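Exosome complex component Rrp42 (Methanothermobacter thermautotrophicus, PDB 2WNR) is probably a non-catalytic component of the RNA-degrading exosome and probably contributes to the structuring of the Rrp41 active site. Local coordinates at residues V105-V110 against G148-A153; S85-M90 against D101-E106. All coordinates share one frame; numbering follows the deposited sequence.

In the fold
Interactions 1 and 2 hang on one element, helix 102-117, and their centres lie about 9 Å apart. Along the chain, strand 80-87 leads through a loop into the first turn of this helix (interaction 2); the next turn (interaction 1) meets the start of helix 150-164, reached after strand 133-145. The two helix segments, 101-106 and 105-110, overlap at Val-105 and Glu-106. The two contacts also touch directly: Leu-150 CD2 lies 4.2 Å from Leu-87 CD2, and Leu-107 packs on Ser-85. Helix 102-117 is thus held by the mixed sheet and by a second helix within the first RNase PH family domain, while its Arg-109 forms a salt bridge to an acidic side chain of another protein's chain.

Interaction 1: V105-V110 against G148-A153; sequences VELSRV and GNLFDA
Leu-107 and Phe-151 mark the closest approach of the two helical backbones, their CA atoms 6.2 Å apart, with no hydrogen bond crossing between the segments. What joins them is apolar packing round the Phe-151 ring. Leu-107 holds CG anti to its backbone N (chi1 -175°), and the two side chains slide past each other in opposite directions, bringing CD2 to the ring. That methyl makes an off-centre CH-pi contact, 4.1 Å from the centroid of the Phe-151 ring and 30° from its normal. It also rests on Leu-150, with Leu-107 CD2 4.0 Å from Leu-150 CB. One turn on, Val-110 CG1 comes obliquely onto Phe-151 CD1 at 3.9 Å. Glu-106 reaches the ring differently: its extended chain sets OE1 at the edge, in the ring plane and 3.9 Å from Phe-151 CZ, with carboxylate and ring nearly perpendicular. The charge itself is met by Arg-220, in a salt bridge through OE2. Asn-149 caps the N-terminus of the helix carrying Phe-151: its OD1 accepts from Asp-152 N at 3.2 Å, and its ND2 donates almost straight to Asp-152 OD2 at 2.7 Å. Strand 193-201 flanks this buried helix pair, with Met-195 against Val-110 and Thr-197 against Phe-151, while Leu-150 and Ala-153 pack on strand 58-69.

Interaction 2: S85-M90 against D101-E106; sequences SELLPM and DERSVE
Ser-104 and Ser-85 turn their hydroxyls toward one another through different first torsions: in Ser-104 OG is anti to the backbone N (chi1 -170°), whereas in Ser-85 it stands between the backbone N and the carbonyl carbon (chi1 50°). The result is a weak hydrogen bond, Ser-85 OG to Ser-104 OG at 3.3 Å, in which either could donate. A water adds a second link: it lies 2.7 Å from Ser-104 OG and accepts from Leu-87 N at 3.2 Å, so the serine hydroxyl is tied to the strand both directly and through solvent. Leu-87, the centre of an inverse gamma turn, supplies the apolar half of the contact. Its CD2 lies against the helix backbone, 3.7 Å from Ser-104 CA; the same methyl meets the stem of Arg-103, with Leu-87 CD2 3.9 Å from Arg-103 CG, while Leu-87 CD1 faces Ser-104 OG at 3.8 Å. An alanine in place of Leu-87 would probably leave a gap beside Ser-104 and the Arg-103 stem, costing this part of the chain its apolar hold on the helix. Asp-101 is the N-cap of that helix, its OD1 accepting from Ser-104 N at 2.9 Å, and its OD2 forms a weak salt bridge to Arg-103 NH2, which also donates to Thr-94 O. Strand 85-87 and helix 102-106 run at 146° to each other, nearer antiparallel than crossed. Beside the strand in the mixed sheet runs parallel strand 133-145, where Leu-141 touches Ser-85 and Ile-143 touches Leu-87, while Phe-95 of the connecting loop packs on Leu-87 and Arg-103.

Interaction 1: V105-V110 against G148-A153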
loop_
_atom_site.group_PDB
_atom_site.type_symbol
_atom_site.label_atom_id
_atom_site.label_comp_id
_atom_site.label_asym_id
_atom_site.label_seq_id
_atom_site.Cartn_x
_atom_site.Cartn_y
_atom_site.Cartn_z
ATOM N N VAL A 105 9.848 3.286 -13.470
ATOM C CA VAL A 105 9.930 4.668 -13.023
ATOM C C VAL A 105 10.924 5.487 -13.844
ATOM O O VAL A 105 10.626 6.620 -14.248
ATOM C CB VAL A 105 10.297 4.733 -11.523
ATOM C CG1 VAL A 105 10.683 6.150 -11.113
ATOM C CG2 VAL A 105 9.129 4.204 -10.668
ATOM N N GLU A 106 12.095 4.912 -14.107
ATOM C CA GLU A 106 13.089 5.624 -14.896
ATOM C C GLU A 106 12.593 5.878 -16.311
ATOM O O GLU A 106 12.557 7.031 -16.769
ATOM C CB GLU A 106 14.408 4.871 -14.955
ATOM C CG GLU A 106 15.454 5.680 -15.707
ATOM C CD GLU A 106 16.641 4.861 -16.113
ATOM O OE1 GLU A 106 16.491 3.630 -16.245
ATOM O OE2 GLU A 106 17.724 5.456 -16.309
ATOM N N LEU A 107 12.208 4.795 -16.988
ATOM C CA LEU A 107 11.622 4.875 -18.321
ATOM C C LEU A 107 10.549 5.956 -18.378
ATOM O O LEU A 107 10.586 6.819 -19.232
ATOM C CB LEU A 107 11.031 3.527 -18.739
ATOM C CG LEU A 107 10.454 3.324 -20.158
ATOM C CD1 LEU A 107 8.978 3.613 -20.238
ATOM C CD2 LEU A 107 11.200 4.129 -21.222
ATOM N N SER A 108 9.619 5.889 -17.437
ATOM C CA SER A 108 8.502 6.816 -17.321
ATOM C C SER A 108 8.946 8.272 -17.183
ATOM O O SER A 108 8.517 9.132 -17.949
ATOM C CB SER A 108 7.642 6.406 -16.130
ATOM O OG SER A 108 6.304 6.780 -16.342
ATOM N N ARG A 109 9.815 8.548 -16.219
ATOM C CA ARG A 109 10.312 9.911 -15.991
ATOM C C ARG A 109 11.133 10.478 -17.144
ATOM O O ARG A 109 11.096 11.680 -17.412
ATOM C CB ARG A 109 11.137 9.959 -14.720
ATOM C CG ARG A 109 10.307 9.796 -13.481
ATOM C CD ARG A 109 11.173 9.753 -12.257
ATOM N NE ARG A 109 11.932 10.985 -12.058
ATOM C CZ ARG A 109 11.430 12.100 -11.545
ATOM N NH1 ARG A 109 10.155 12.148 -11.199
ATOM N NH2 ARG A 109 12.201 13.156 -11.388
ATOM N N VAL A 110 11.880 9.612 -17.820
ATOM C CA VAL A 110 12.684 10.035 -18.953
ATOM C C VAL A 110 11.800 10.439 -20.121
ATOM O O VAL A 110 12.072 11.443 -20.782
ATOM C CB VAL A 110 13.751 8.980 -19.337
ATOM C CG1 VAL A 110 14.373 9.304 -20.669
ATOM C CG2 VAL A 110 14.842 8.977 -18.287
ATOM N N GLY A 148 14.518 -4.831 -26.554
ATOM C CA GLY A 148 15.560 -3.801 -26.611
ATOM C C GLY A 148 15.062 -2.370 -26.796
ATOM O O GLY A 148 14.195 -2.098 -27.630
ATOM N N ASN A 149 15.624 -1.453 -26.017
ATOM C CA ASN A 149 15.422 -0.016 -26.223
ATOM C C ASN A 149 13.975 0.430 -26.016
ATOM O O ASN A 149 13.230 0.687 -26.963
ATOM C CB ASN A 149 15.950 0.420 -27.599
ATOM C CG ASN A 149 15.994 1.930 -27.767
ATOM O OD1 ASN A 149 15.728 2.688 -26.835
ATOM N ND2 ASN A 149 16.342 2.370 -28.971
ATOM N N LEU A 150 13.595 0.520 -24.756
ATOM C CA LEU A 150 12.291 0.979 -24.388
ATOM C C LEU A 150 12.118 2.490 -24.609
ATOM O O LEU A 150 11.057 2.944 -25.016
ATOM C CB LEU A 150 12.091 0.638 -22.927
ATOM C CG LEU A 150 11.257 -0.565 -22.481
ATOM C CD1 LEU A 150 11.027 -1.755 -23.421
ATOM C CD2 LEU A 150 11.525 -0.890 -21.018
ATOM N N PHE A 151 13.174 3.251 -24.348
ATOM C CA PHE A 151 13.114 4.710 -24.353
ATOM C C PHE A 151 12.701 5.300 -25.703
ATOM O O PHE A 151 11.793 6.147 -25.766
ATOM C CB PHE A 151 14.453 5.308 -23.906
ATOM C CG PHE A 151 14.909 4.821 -22.574
ATOM C CD1 PHE A 151 14.576 5.516 -21.414
ATOM C CD2 PHE A 151 15.671 3.663 -22.469
ATOM C CE1 PHE A 151 14.988 5.059 -20.166
ATOM C CE2 PHE A 151 16.092 3.195 -21.223
ATOM C CZ PHE A 151 15.747 3.893 -20.071
ATOM N N ASP A 152 13.372 4.855 -26.769
ATOM C CA ASP A 152 13.150 5.428 -28.093
ATOM C C ASP A 152 11.770 5.062 -28.590
ATOM O O ASP A 152 11.073 5.905 -29.144
ATOM C CB ASP A 152 14.231 4.978 -29.070
ATOM C CG ASP A 152 15.621 5.413 -28.644
ATOM O OD1 ASP A 152 15.739 6.142 -27.639
ATOM O OD2 ASP A 152 16.604 5.033 -29.323
ATOM N N ALA A 153 11.377 3.811 -28.350
ATOM C CA ALA A 153 10.037 3.315 -28.662
ATOM C C ALA A 153 8.968 4.052 -27.856
ATOM O O ALA A 153 7.909 4.392 -28.390
ATOM C CB ALA A 153 9.953 1.827 -28.406
#

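Interaction 2: S85-M90 against D101-E106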
loop_
_atom_site.group_PDB
_atom_site.type_symbol
_atom_site.label_atom_id
_atom_site.label_comp_id
_atom_site.label_asym_id
_atom_site.label_seq_id
_atom_site.Cartn_x
_atom_site.Cartn_y
_atom_site.Cartn_z
ATOM N N SER A 85 4.085 4.334 -16.864
ATOM C CA SER A 85 4.319 3.198 -17.736
ATOM C C SER A 85 4.136 1.882 -17.007
ATOM O O SER A 85 4.525 1.741 -15.848
ATOM C CB SER A 85 5.706 3.269 -18.374
ATOM O OG SER A 85 6.684 3.501 -17.397
ATOM N N GLU A 86 3.525 0.930 -17.696
ATOM C CA GLU A 86 3.363 -0.407 -17.175
ATOM C C GLU A 86 4.310 -1.389 -17.888
ATOM O O GLU A 86 4.058 -1.790 -19.028
ATOM C CB GLU A 86 1.907 -0.847 -17.325
ATOM C CG GLU A 86 0.948 -0.140 -16.395
ATOM C CD GLU A 86 1.032 -0.638 -14.951
ATOM O OE1 GLU A 86 0.546 -1.758 -14.680
ATOM O OE2 GLU A 86 1.557 0.095 -14.078
ATOM N N LEU A 87 5.403 -1.753 -17.221
ATOM C CA LEU A 87 6.314 -2.744 -17.758
ATOM C C LEU A 87 5.754 -4.141 -17.446
ATOM O O LEU A 87 6.035 -4.724 -16.401
ATOM C CB LEU A 87 7.726 -2.550 -17.199
ATOM C CG LEU A 87 8.712 -1.706 -18.008
ATOM C CD1 LEU A 87 8.126 -0.380 -18.413
ATOM C CD2 LEU A 87 9.978 -1.478 -17.212
ATOM N N LEU A 88 4.946 -4.659 -18.362
ATOM C CA LEU A 88 4.144 -5.835 -18.089
ATOM C C LEU A 88 4.944 -7.135 -18.006
ATOM O O LEU A 88 5.830 -7.398 -18.835
ATOM C CB LEU A 88 3.058 -6.002 -19.158
ATOM C CG LEU A 88 2.068 -4.862 -19.427
ATOM C CD1 LEU A 88 1.195 -5.153 -20.642
ATOM C CD2 LEU A 88 1.228 -4.446 -18.224
ATOM N N PRO A 89 4.605 -7.978 -17.023
ATOM C CA PRO A 89 5.134 -9.333 -17.021
ATOM C C PRO A 89 5.004 -9.987 -18.405
ATOM O O PRO A 89 5.851 -10.820 -18.790
ATOM C CB PRO A 89 4.249 -10.043 -16.002
ATOM C CG PRO A 89 3.853 -8.987 -15.061
ATOM C CD PRO A 89 3.742 -7.719 -15.857
ATOM N N MET A 90 3.960 -9.588 -19.136
ATOM C CA MET A 90 3.735 -10.002 -20.525
ATOM C C MET A 90 4.961 -9.718 -21.393
ATOM O O MET A 90 5.426 -10.584 -22.147
ATOM C CB MET A 90 2.507 -9.280 -21.095
ATOM C CG MET A 90 2.345 -9.358 -22.602
ATOM S SD MET A 90 0.603 -9.325 -23.050
ATOM C CE MET A 90 0.408 -7.613 -23.461
ATOM N N ASP A 101 8.440 -0.676 -10.688
ATOM C CA ASP A 101 9.784 -0.762 -10.122
ATOM C C ASP A 101 10.717 0.359 -10.609
ATOM O O ASP A 101 10.313 1.226 -11.376
ATOM C CB ASP A 101 10.391 -2.137 -10.432
ATOM C CG ASP A 101 10.812 -2.297 -11.899
ATOM O OD1 ASP A 101 10.306 -1.569 -12.791
ATOM O OD2 ASP A 101 11.662 -3.176 -12.162
ATOM N N GLU A 102 11.963 0.337 -10.143
ATOM C CA GLU A 102 13.002 1.280 -10.565
ATOM C C GLU A 102 12.988 1.524 -12.061
ATOM O O GLU A 102 12.953 2.656 -12.533
ATOM C CB GLU A 102 14.354 0.665 -10.280
ATOM C CG GLU A 102 14.925 0.912 -8.940
ATOM C CD GLU A 102 16.283 0.256 -8.805
ATOM O OE1 GLU A 102 16.615 -0.636 -9.628
ATOM O OE2 GLU A 102 17.023 0.636 -7.875
ATOM N N ARG A 103 13.050 0.416 -12.793
ATOM C CA ARG A 103 13.208 0.377 -14.230
ATOM C C ARG A 103 12.040 1.058 -14.920
ATOM O O ARG A 103 12.247 1.813 -15.853
ATOM C CB ARG A 103 13.316 -1.077 -14.636
ATOM C CG ARG A 103 13.738 -1.381 -16.040
ATOM C CD ARG A 103 14.180 -2.874 -16.098
ATOM N NE ARG A 103 13.382 -3.722 -15.193
ATOM C CZ ARG A 103 13.397 -5.055 -15.150
ATOM N NH1 ARG A 103 14.172 -5.772 -15.968
ATOM N NH2 ARG A 103 12.616 -5.678 -14.278
ATOM N N SER A 104 10.825 0.805 -14.444
ATOM C CA SER A 104 9.624 1.431 -14.992
ATOM C C SER A 104 9.623 2.926 -14.729
ATOM O O SER A 104 9.422 3.722 -15.639
ATOM C CB SER A 104 8.382 0.818 -14.368
ATOM O OG SER A 104 7.227 1.252 -15.048
ATOM N N VAL A 105 9.848 3.286 -13.470
ATOM C CA VAL A 105 9.930 4.668 -13.023
ATOM C C VAL A 105 10.924 5.487 -13.844
ATOM O O VAL A 105 10.626 6.620 -14.248
ATOM C CB VAL A 105 10.297 4.733 -11.523
ATOM C CG1 VAL A 105 10.683 6.150 -11.113
ATOM C CG2 VAL A 105 9.129 4.204 -10.668
ATOM N N GLU A 106 12.095 4.912 -14.107
ATOM C CA GLU A 106 13.089 5.624 -14.896
ATOM C C GLU A 106 12.593 5.878 -16.311
ATOM O O GLU A 106 12.557 7.031 -16.769
ATOM C CB GLU A 106 14.408 4.871 -14.955
ATOM C CG GLU A 106 15.454 5.680 -15.707
ATOM C CD GLU A 106 16.641 4.861 -16.113
ATOM O OE1 GLU A 106 16.491 3.630 -16.245
ATOM O OE2 GLU A 106 17.724 5.456 -16.309
HETATM O O HOH W 1 5.596 -0.763 -14.231
#